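PDB 2ZWR: metallo-beta-lactamase superfamily protein from Thermus thermophilus, which binds two zinc ions in a metallo-beta-lactamase fold and is probably a hydrolase. Local coordinates for residues 17-28 with 43-54; 118-126 with 159-170. All blocks are in the same frame, centred on the assembly; numbering follows the deposited sequence.

Contact 1 (17-28 with 43-54); sequences LVETGEGPVLID and TGLIPLAILLTH. With ZN (zinc ion), chain H; ZN (zinc ion), chain D.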
loop_
_atom_site.group_PDB
_atom_site.type_symbol
_atom_site.label_atom_id
_atom_site.label_comp_id
_atom_site.label_asym_id
_atom_site.label_seq_id
_atom_site.Cartn_x
_atom_site.Cartn_y
_atom_site.Cartn_z
ATOM N N LEU A 17 5.907 -5.358 -6.347
ATOM C CA LEU A 17 7.220 -5.009 -6.860
ATOM C C LEU A 17 7.006 -4.440 -8.257
ATOM O O LEU A 17 6.544 -5.127 -9.158
ATOM C CB LEU A 17 8.145 -6.230 -6.883
ATOM C CG LEU A 17 9.573 -6.040 -7.419
ATOM C CD1 LEU A 17 10.401 -5.055 -6.570
ATOM C CD2 LEU A 17 10.296 -7.402 -7.560
ATOM N N VAL A 18 7.317 -3.164 -8.413
ATOM C CA VAL A 18 6.936 -2.420 -9.608
ATOM C C VAL A 18 8.189 -1.835 -10.242
ATOM O O VAL A 18 8.962 -1.140 -9.574
ATOM C CB VAL A 18 5.954 -1.255 -9.270
ATOM C CG1 VAL A 18 5.531 -0.510 -10.537
ATOM C CG2 VAL A 18 4.730 -1.773 -8.492
ATOM N N GLU A 19 8.384 -2.115 -11.525
ATOM C CA GLU A 19 9.456 -1.480 -12.283
ATOM C C GLU A 19 8.954 -0.130 -12.779
ATOM O O GLU A 19 7.986 -0.063 -13.510
ATOM C CB GLU A 19 9.920 -2.364 -13.453
ATOM C CG GLU A 19 11.228 -1.873 -14.113
ATOM C CD GLU A 19 11.862 -2.886 -15.085
ATOM O OE1 GLU A 19 11.184 -3.863 -15.497
ATOM O OE2 GLU A 19 13.053 -2.693 -15.437
ATOM N N THR A 20 9.600 0.950 -12.360
ATOM C CA THR A 20 9.219 2.284 -12.827
ATOM C C THR A 20 10.289 2.828 -13.777
ATOM O O THR A 20 11.362 2.237 -13.931
ATOM C CB THR A 20 8.964 3.270 -11.640
ATOM O OG1 THR A 20 10.194 3.875 -11.216
ATOM C CG2 THR A 20 8.310 2.549 -10.444
ATOM N N GLY A 21 9.994 3.953 -14.420
ATOM C CA GLY A 21 10.981 4.638 -15.257
ATOM C C GLY A 21 12.189 5.130 -14.469
ATOM O O GLY A 21 13.223 5.460 -15.057
ATOM N N GLU A 22 12.053 5.179 -13.140
ATOM C CA GLU A 22 13.150 5.564 -12.246
ATOM C C GLU A 22 13.714 4.397 -11.435
ATOM O O GLU A 22 14.408 4.601 -10.437
ATOM C CB GLU A 22 12.702 6.674 -11.300
ATOM C CG GLU A 22 12.561 8.027 -11.980
ATOM C CD GLU A 22 11.550 8.922 -11.295
ATOM O OE1 GLU A 22 11.608 9.073 -10.056
ATOM O OE2 GLU A 22 10.690 9.482 -12.002
ATOM N N GLY A 23 13.437 3.175 -11.865
ATOM C CA GLY A 23 13.912 2.001 -11.139
ATOM C C GLY A 23 12.803 1.329 -10.344
ATOM O O GLY A 23 11.716 1.898 -10.179
ATOM N N PRO A 24 13.069 0.114 -9.844
ATOM C CA PRO A 24 12.059 -0.666 -9.129
ATOM C C PRO A 24 11.713 -0.100 -7.760
ATOM O O PRO A 24 12.579 0.442 -7.063
ATOM C CB PRO A 24 12.724 -2.049 -8.975
ATOM C CG PRO A 24 13.896 -2.035 -9.923
ATOM C CD PRO A 24 14.342 -0.617 -9.945
ATOM N N VAL A 25 10.441 -0.207 -7.396
ATOM C CA VAL A 25 9.995 0.066 -6.034
ATOM C C VAL A 25 9.174 -1.099 -5.504
ATOM O O VAL A 25 8.560 -1.855 -6.267
ATOM C CB VAL A 25 9.136 1.371 -5.894
ATOM C CG1 VAL A 25 9.997 2.596 -6.055
ATOM C CG2 VAL A 25 7.936 1.383 -6.874
ATOM N N LEU A 26 9.152 -1.206 -4.183
ATOM C CA LEU A 26 8.381 -2.206 -3.499
ATOM C C LEU A 26 7.305 -1.533 -2.642
ATOM O O LEU A 26 7.623 -0.780 -1.721
ATOM C CB LEU A 26 9.317 -3.061 -2.646
ATOM C CG LEU A 26 8.690 -4.145 -1.778
ATOM C CD1 LEU A 26 7.835 -5.085 -2.605
ATOM C CD2 LEU A 26 9.813 -4.872 -1.039
ATOM N N ILE A 27 6.041 -1.812 -2.974
ATOM C CA ILE A 27 4.874 -1.259 -2.278
ATOM C C ILE A 27 4.317 -2.225 -1.225
ATOM O O ILE A 27 3.965 -3.361 -1.549
ATOM C CB ILE A 27 3.745 -0.890 -3.292
ATOM C CG1 ILE A 27 4.236 0.173 -4.279
ATOM C CG2 ILE A 27 2.455 -0.441 -2.577
ATOM C CD1 ILE A 27 3.249 0.491 -5.416
ATOM N N ASP A 28 4.223 -1.750 0.020
ATOM C CA ASP A 28 3.614 -2.487 1.151
ATOM C C ASP A 28 4.178 -3.914 1.404
ATOM O O ASP A 28 3.426 -4.903 1.324
ATOM C CB ASP A 28 2.084 -2.576 1.005
ATOM C CG ASP A 28 1.387 -1.223 1.039
ATOM O OD1 ASP A 28 2.049 -0.183 1.225
ATOM O OD2 ASP A 28 0.143 -1.211 0.877
ATOM N N THR A 43 12.468 -12.189 -10.681
ATOM C CA THR A 43 12.188 -11.057 -11.564
ATOM C C THR A 43 13.458 -10.335 -12.016
ATOM O O THR A 43 13.448 -9.645 -13.025
ATOM C CB THR A 43 11.240 -10.020 -10.891
ATOM O OG1 THR A 43 11.829 -9.556 -9.671
ATOM C CG2 THR A 43 9.859 -10.626 -10.598
ATOM N N GLY A 44 14.538 -10.475 -11.246
ATOM C CA GLY A 44 15.782 -9.743 -11.493
ATOM C C GLY A 44 15.694 -8.269 -11.133
ATOM O O GLY A 44 16.491 -7.465 -11.609
ATOM N N LEU A 45 14.719 -7.915 -10.297
ATOM C CA LEU A 45 14.486 -6.518 -9.901
ATOM C C LEU A 45 14.846 -6.270 -8.433
ATOM O O LEU A 45 14.385 -6.993 -7.551
ATOM C CB LEU A 45 13.022 -6.136 -10.140
ATOM C CG LEU A 45 12.465 -6.121 -11.567
ATOM C CD1 LEU A 45 10.957 -5.916 -11.531
ATOM C CD2 LEU A 45 13.140 -5.032 -12.414
ATOM N N ILE A 46 15.677 -5.261 -8.182
ATOM C CA ILE A 46 16.001 -4.856 -6.818
ATOM C C ILE A 46 15.338 -3.508 -6.528
ATOM O O ILE A 46 15.655 -2.517 -7.184
ATOM C CB ILE A 46 17.530 -4.733 -6.580
ATOM C CG1 ILE A 46 18.295 -5.902 -7.213
ATOM C CG2 ILE A 46 17.839 -4.618 -5.076
ATOM C CD1 ILE A 46 19.804 -5.633 -7.341
ATOM N N PRO A 47 14.435 -3.459 -5.530
ATOM C CA PRO A 47 13.758 -2.188 -5.229
ATOM C C PRO A 47 14.752 -1.125 -4.760
ATOM O O PRO A 47 15.757 -1.454 -4.120
ATOM C CB PRO A 47 12.791 -2.558 -4.093
ATOM C CG PRO A 47 13.411 -3.765 -3.453
ATOM C CD PRO A 47 14.020 -4.534 -4.607
ATOM N N LEU A 48 14.474 0.130 -5.095
ATOM C CA LEU A 48 15.293 1.256 -4.659
ATOM C C LEU A 48 14.707 1.931 -3.423
ATOM O O LEU A 48 15.356 2.753 -2.783
ATOM C CB LEU A 48 15.426 2.284 -5.793
ATOM C CG LEU A 48 16.129 1.797 -7.063
ATOM C CD1 LEU A 48 16.272 2.926 -8.066
ATOM C CD2 LEU A 48 17.483 1.162 -6.735
ATOM N N ALA A 49 13.472 1.577 -3.100
ATOM C CA ALA A 49 12.747 2.199 -2.012
ATOM C C ALA A 49 11.537 1.352 -1.655
ATOM O O ALA A 49 11.061 0.557 -2.461
ATOM C CB ALA A 49 12.302 3.628 -2.420
ATOM N N ILE A 50 11.047 1.541 -0.435
ATOM C CA ILE A 50 9.783 0.985 0.016
ATOM C C ILE A 50 8.767 2.135 0.054
ATOM O O ILE A 50 9.044 3.185 0.630
ATOM C CB ILE A 50 9.931 0.291 1.413
ATOM C CG1 ILE A 50 10.732 -1.020 1.267
ATOM C CG2 ILE A 50 8.547 0.050 2.063
ATOM C CD1 ILE A 50 11.117 -1.737 2.575
ATOM N N LEU A 51 7.619 1.946 -0.606
ATOM C CA LEU A 51 6.524 2.928 -0.611
ATOM C C LEU A 51 5.342 2.317 0.146
ATOM O O LEU A 51 4.948 1.183 -0.133
ATOM C CB LEU A 51 6.113 3.281 -2.052
ATOM C CG LEU A 51 6.802 4.453 -2.792
ATOM C CD1 LEU A 51 8.327 4.455 -2.685
ATOM C CD2 LEU A 51 6.368 4.523 -4.262
ATOM N N LEU A 52 4.800 3.062 1.109
ATOM C CA LEU A 52 3.689 2.563 1.934
ATOM C C LEU A 52 2.381 3.324 1.722
ATOM O O LEU A 52 2.323 4.534 1.948
ATOM C CB LEU A 52 4.067 2.549 3.428
ATOM C CG LEU A 52 5.315 1.754 3.850
ATOM C CD1 LEU A 52 5.602 1.987 5.337
ATOM C CD2 LEU A 52 5.187 0.253 3.543
ATOM N N THR A 53 1.342 2.597 1.290
ATOM C CA THR A 53 -0.008 3.156 1.174
ATOM C C THR A 53 -0.492 3.558 2.546
ATOM O O THR A 53 -1.112 4.605 2.704
ATOM C CB THR A 53 -1.043 2.174 0.542
ATOM O OG1 THR A 53 -1.229 1.038 1.406
ATOM C CG2 THR A 53 -0.628 1.741 -0.878
ATOM N N HIS A 54 -0.195 2.722 3.543
ATOM C CA HIS A 54 -0.472 3.047 4.947
ATOM C C HIS A 54 0.313 2.112 5.873
ATOM O O HIS A 54 1.043 1.239 5.390
ATOM C CB HIS A 54 -1.984 3.036 5.229
ATOM C CG HIS A 54 -2.626 1.680 5.135
ATOM N ND1 HIS A 54 -2.653 0.943 3.973
ATOM C CD2 HIS A 54 -3.304 0.953 6.054
ATOM C CE1 HIS A 54 -3.300 -0.190 4.186
ATOM N NE2 HIS A 54 -3.705 -0.208 5.441
HETATM ZN ZN ZN H . 10.652 11.285 -10.232
HETATM ZN ZN ZN D . -5.219 -1.431 6.436
HETATM O O HOH W 1 -4.782 -3.453 6.586
HETATM O O HOH W 2 8.381 11.247 -10.623
#

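Contact 2 (118-126 with 159-170); sequences QVLHLPGHS and ADPKALFASLKR. With ZN (zinc ion), chain F; ZN (zinc ion), chain D; ZN (zinc ion), chain J.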
loop_
_atom_site.group_PDB
_atom_site.type_symbol
_atom_site.label_atom_id
_atom_site.label_comp_id
_atom_site.label_asym_id
_atom_site.label_seq_id
_atom_site.Cartn_x
_atom_site.Cartn_y
_atom_site.Cartn_z
ATOM N N GLN A 118 1.914 9.817 -8.818
ATOM C CA GLN A 118 1.390 10.978 -8.113
ATOM C C GLN A 118 0.753 10.472 -6.817
ATOM O O GLN A 118 -0.032 9.516 -6.832
ATOM C CB GLN A 118 0.370 11.716 -8.985
ATOM C CG GLN A 118 -0.377 12.857 -8.286
ATOM C CD GLN A 118 -1.473 13.506 -9.158
ATOM O OE1 GLN A 118 -1.908 14.625 -8.876
ATOM N NE2 GLN A 118 -1.912 12.810 -10.210
ATOM N N VAL A 119 1.103 11.104 -5.700
ATOM C CA VAL A 119 0.567 10.731 -4.397
ATOM C C VAL A 119 -0.787 11.401 -4.152
ATOM O O VAL A 119 -0.923 12.625 -4.248
ATOM C CB VAL A 119 1.574 11.034 -3.258
ATOM C CG1 VAL A 119 0.977 10.732 -1.862
ATOM C CG2 VAL A 119 2.865 10.249 -3.469
ATOM N N LEU A 120 -1.789 10.571 -3.871
ATOM C CA LEU A 120 -3.120 11.020 -3.483
ATOM C C LEU A 120 -3.304 10.714 -2.004
ATOM O O LEU A 120 -3.248 9.550 -1.610
ATOM C CB LEU A 120 -4.188 10.270 -4.290
ATOM C CG LEU A 120 -4.587 10.669 -5.724
ATOM C CD1 LEU A 120 -3.464 11.293 -6.518
ATOM C CD2 LEU A 120 -5.155 9.469 -6.473
ATOM N N HIS A 121 -3.503 11.743 -1.185
ATOM C CA HIS A 121 -3.819 11.524 0.211
ATOM C C HIS A 121 -5.307 11.252 0.351
ATOM O O HIS A 121 -6.141 12.144 0.153
ATOM C CB HIS A 121 -3.399 12.700 1.103
ATOM C CG HIS A 121 -3.643 12.456 2.563
ATOM N ND1 HIS A 121 -4.339 13.336 3.363
ATOM C CD2 HIS A 121 -3.306 11.412 3.361
ATOM C CE1 HIS A 121 -4.404 12.859 4.593
ATOM N NE2 HIS A 121 -3.788 11.691 4.621
ATOM N N LEU A 122 -5.617 10.011 0.716
ATOM C CA LEU A 122 -6.968 9.509 0.732
ATOM C C LEU A 122 -7.250 8.820 2.070
ATOM O O LEU A 122 -7.279 7.596 2.136
ATOM C CB LEU A 122 -7.171 8.531 -0.441
ATOM C CG LEU A 122 -7.022 9.092 -1.868
ATOM C CD1 LEU A 122 -6.895 7.983 -2.906
ATOM C CD2 LEU A 122 -8.178 10.056 -2.220
ATOM N N PRO A 123 -7.486 9.611 3.139
ATOM C CA PRO A 123 -7.609 9.055 4.476
ATOM C C PRO A 123 -8.989 8.411 4.675
ATOM O O PRO A 123 -9.868 8.540 3.826
ATOM C CB PRO A 123 -7.483 10.301 5.372
ATOM C CG PRO A 123 -8.139 11.374 4.572
ATOM C CD PRO A 123 -7.748 11.069 3.130
ATOM N N GLY A 124 -9.184 7.754 5.808
ATOM C CA GLY A 124 -10.457 7.129 6.095
ATOM C C GLY A 124 -10.271 5.737 6.653
ATOM O O GLY A 124 -10.824 5.410 7.701
ATOM N N HIS A 125 -9.515 4.904 5.937
ATOM C CA HIS A 125 -9.127 3.579 6.444
ATOM C C HIS A 125 -8.016 3.777 7.496
ATOM O O HIS A 125 -7.961 3.064 8.508
ATOM C CB HIS A 125 -8.691 2.675 5.286
ATOM C CG HIS A 125 -8.219 1.315 5.703
ATOM N ND1 HIS A 125 -9.081 0.294 6.030
ATOM C CD2 HIS A 125 -6.972 0.802 5.818
ATOM C CE1 HIS A 125 -8.389 -0.786 6.346
ATOM N NE2 HIS A 125 -7.105 -0.506 6.222
ATOM N N SER A 126 -7.151 4.763 7.247
ATOM C CA SER A 126 -6.171 5.239 8.227
ATOM C C SER A 126 -5.863 6.713 7.903
ATOM O O SER A 126 -6.099 7.146 6.784
ATOM C CB SER A 126 -4.897 4.374 8.215
ATOM O OG SER A 126 -4.140 4.605 7.043
ATOM N N ALA A 159 -9.252 4.766 11.855
ATOM C CA ALA A 159 -10.382 4.820 10.918
ATOM C C ALA A 159 -11.277 6.050 11.056
ATOM O O ALA A 159 -11.485 6.574 12.153
ATOM C CB ALA A 159 -11.218 3.562 11.022
ATOM N N ASP A 160 -11.815 6.486 9.922
ATOM C CA ASP A 160 -12.684 7.648 9.856
ATOM C C ASP A 160 -13.669 7.427 8.709
ATOM O O ASP A 160 -13.371 7.739 7.562
ATOM C CB ASP A 160 -11.836 8.902 9.637
ATOM C CG ASP A 160 -12.631 10.190 9.757
ATOM O OD1 ASP A 160 -13.875 10.189 9.556
ATOM O OD2 ASP A 160 -11.976 11.218 10.041
ATOM N N PRO A 161 -14.855 6.878 9.025
ATOM C CA PRO A 161 -15.833 6.462 8.021
ATOM C C PRO A 161 -16.199 7.552 7.020
ATOM O O PRO A 161 -16.336 7.264 5.834
ATOM C CB PRO A 161 -17.049 6.062 8.863
ATOM C CG PRO A 161 -16.454 5.649 10.188
ATOM C CD PRO A 161 -15.332 6.613 10.399
ATOM N N LYS A 162 -16.345 8.788 7.493
ATOM C CA LYS A 162 -16.732 9.911 6.639
ATOM C C LYS A 162 -15.585 10.338 5.727
ATOM O O LYS A 162 -15.808 10.696 4.566
ATOM C CB LYS A 162 -17.224 11.091 7.482
ATOM C CG LYS A 162 -17.947 12.170 6.682
ATOM N N ALA A 163 -14.366 10.307 6.256
ATOM C CA ALA A 163 -13.179 10.522 5.430
ATOM C C ALA A 163 -13.106 9.444 4.339
ATOM O O ALA A 163 -12.811 9.755 3.189
ATOM C CB ALA A 163 -11.901 10.541 6.283
ATOM N N LEU A 164 -13.417 8.193 4.699
ATOM C CA LEU A 164 -13.327 7.078 3.752
ATOM C C LEU A 164 -14.215 7.283 2.532
ATOM O O LEU A 164 -13.770 7.118 1.397
ATOM C CB LEU A 164 -13.617 5.728 4.427
ATOM C CG LEU A 164 -13.557 4.441 3.582
ATOM C CD1 LEU A 164 -12.157 4.115 3.091
ATOM C CD2 LEU A 164 -14.053 3.278 4.392
ATOM N N PHE A 165 -15.470 7.652 2.756
ATOM C CA PHE A 165 -16.389 7.812 1.632
ATOM C C PHE A 165 -16.090 9.036 0.775
ATOM O O PHE A 165 -16.255 9.000 -0.443
ATOM C CB PHE A 165 -17.854 7.678 2.076
ATOM C CG PHE A 165 -18.245 6.247 2.377
ATOM C CD1 PHE A 165 -18.556 5.360 1.337
ATOM C CD2 PHE A 165 -18.255 5.770 3.689
ATOM C CE1 PHE A 165 -18.886 4.026 1.605
ATOM C CE2 PHE A 165 -18.589 4.440 3.968
ATOM C CZ PHE A 165 -18.906 3.570 2.923
ATOM N N ALA A 166 -15.579 10.091 1.398
ATOM C CA ALA A 166 -15.040 11.224 0.655
ATOM C C ALA A 166 -13.817 10.811 -0.184
ATOM O O ALA A 166 -13.682 11.208 -1.349
ATOM C CB ALA A 166 -14.691 12.366 1.603
ATOM N N SER A 167 -12.933 10.002 0.406
ATOM C CA SER A 167 -11.768 9.497 -0.330
ATOM C C SER A 167 -12.172 8.634 -1.525
ATOM O O SER A 167 -11.560 8.722 -2.599
ATOM C CB SER A 167 -10.827 8.732 0.588
ATOM O OG SER A 167 -10.105 9.629 1.411
ATOM N N LEU A 168 -13.208 7.820 -1.345
ATOM C CA LEU A 168 -13.673 6.931 -2.408
ATOM C C LEU A 168 -14.281 7.728 -3.559
ATOM O O LEU A 168 -14.087 7.380 -4.724
ATOM C CB LEU A 168 -14.665 5.899 -1.868
ATOM C CG LEU A 168 -14.128 4.787 -0.956
ATOM C CD1 LEU A 168 -15.279 4.112 -0.214
ATOM C CD2 LEU A 168 -13.299 3.758 -1.721
ATOM N N LYS A 169 -15.005 8.797 -3.219
ATOM C CA LYS A 169 -15.547 9.729 -4.206
ATOM C C LYS A 169 -14.429 10.335 -5.049
ATOM O O LYS A 169 -14.539 10.408 -6.269
ATOM C CB LYS A 169 -16.362 10.828 -3.511
ATOM C CG LYS A 169 -17.316 11.573 -4.438
ATOM N N ARG A 170 -13.348 10.751 -4.389
ATOM C CA ARG A 170 -12.145 11.242 -5.068
ATOM C C ARG A 170 -11.529 10.194 -6.000
ATOM O O ARG A 170 -11.191 10.498 -7.147
ATOM C CB ARG A 170 -11.110 11.673 -4.033
ATOM C CG ARG A 170 -11.079 13.154 -3.748
ATOM C CD ARG A 170 -9.769 13.747 -4.255
ATOM N NE ARG A 170 -8.738 13.674 -3.222
ATOM C CZ ARG A 170 -7.431 13.805 -3.435
ATOM N NH1 ARG A 170 -6.948 14.019 -4.657
ATOM N NH2 ARG A 170 -6.599 13.722 -2.407
HETATM ZN ZN ZN F . -4.993 15.253 2.630
HETATM ZN ZN ZN D . -5.219 -1.431 6.436
HETATM ZN ZN ZN J . -12.069 13.310 10.357
HETATM O O HOH W 1 -4.782 -3.453 6.586
#

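Contact 1 (17-28 with 43-54)
Asp28 and Thr53 meet through a two-pronged grip: OD1 of Asp28 accepts from Thr53 N at 2.9 Å, and OD2 of Asp28 takes the hydroxyl of Thr53 OG1 at 2.7 Å, each oxygen using its syn lone pair. With OG1 set between its own N and carbonyl carbon (chi1 65°), Thr53 can face the carboxylate and also accept from His54 ND1, the hydroxyl oxygen lying close to the plane of that imidazole. His59 ND1 binds the same OD2, so Asp28, in the second shell, holds one metal-binding histidine directly and another, His54, through Thr53. Behind this grip the strands run parallel: Leu26 N bonds to Ala49 O, Leu51 N to Leu26 O, and Asp28 N to Leu51 O. At the other end Leu45 CD2 lies across the Glu19 side chain, 3.7 Å from Glu19 CD, while the Glu19 carboxylate pairs with Arg2. Leu17 reaches tip to tip toward Thr43, its CD2 3.4 Å from Thr43 OG1, a hydroxyl hydrogen-bonded to Leu39 O. Pro47 CB packs on Leu26 CB at 3.8 Å. This is a beta-alpha-beta crossover through helix 33-43, whose second strand leads to His54, the first histidine of the HxHxDH zinc motif of the metallo-beta-lactamase fold.

Contact 2 (118-126 with 159-170)
Leu120 and His121 meet Arg170 where strand 117-121 ends. The Arg170 chain, bent at chi2 and chi3, places His121 O at the edge of the guanidinium, 3.0 Å from Arg170 NH2, in a weak bond at 128°; its stronger partner is Glu110, which also accepts from His121 N. The His121 ring turns away from the helix, binding a zinc ion through ND1 and bonding through NE2 to Pro127 O, with Pro123 CD over one face. Leu122 CD2 lies over one face of the Arg170 guanidinium, 3.8 Å from Arg170 NE, and Leu122 CB packs against Ser167. Pro123 O then takes the hydroxyl of Ser167 OG at 2.7 Å, in the carbonyl plane on a lone pair. Gly124 presses its bare CA onto the helix, 3.7 Å from Ala163 CB and 3.4 Å from Leu164 N, so that the two backbones are in direct van der Waals contact. Its carbonyl O accepts from Asp160 N at 2.7 Å. Asp160 is the N-cap of helix 161-171, its OD1 accepting a weak bond from Ala163 N; Asp160 OD2 binds another zinc ion. His125 points off the helix, giving NE2 to the zinc ion it shares with His54, His56 and Asp144, while Arg153 O holds ND1. The loop 122-126 thus runs between helix 161-171 and the metal site, and strand 117-121 behind it pairs with strand 130-134 in the second sheet.

In the fold
Contact 1 closes before contact 2 opens along the chain, and their centres lie about 23 Å apart, on opposite sides of the chain's centre. Each belongs to a different six-stranded mixed sheet: 17-28 and 43-54 to the first, 118-126 to the second, with helix 161-171 packed beside its strand end. The two sheets form the alpha-beta-beta-alpha sandwich of this superfamily, and Val25 and Leu51 of contact 1 touch Phe117 on the other sheet. The contacts converge at the ends of their strands, where His54 and His125 bind the same zinc ion with His56 and Asp144, and His54 CB lies 3.2 Å from Ser126 OG. The metal centre is therefore assembled from both halves of the fold.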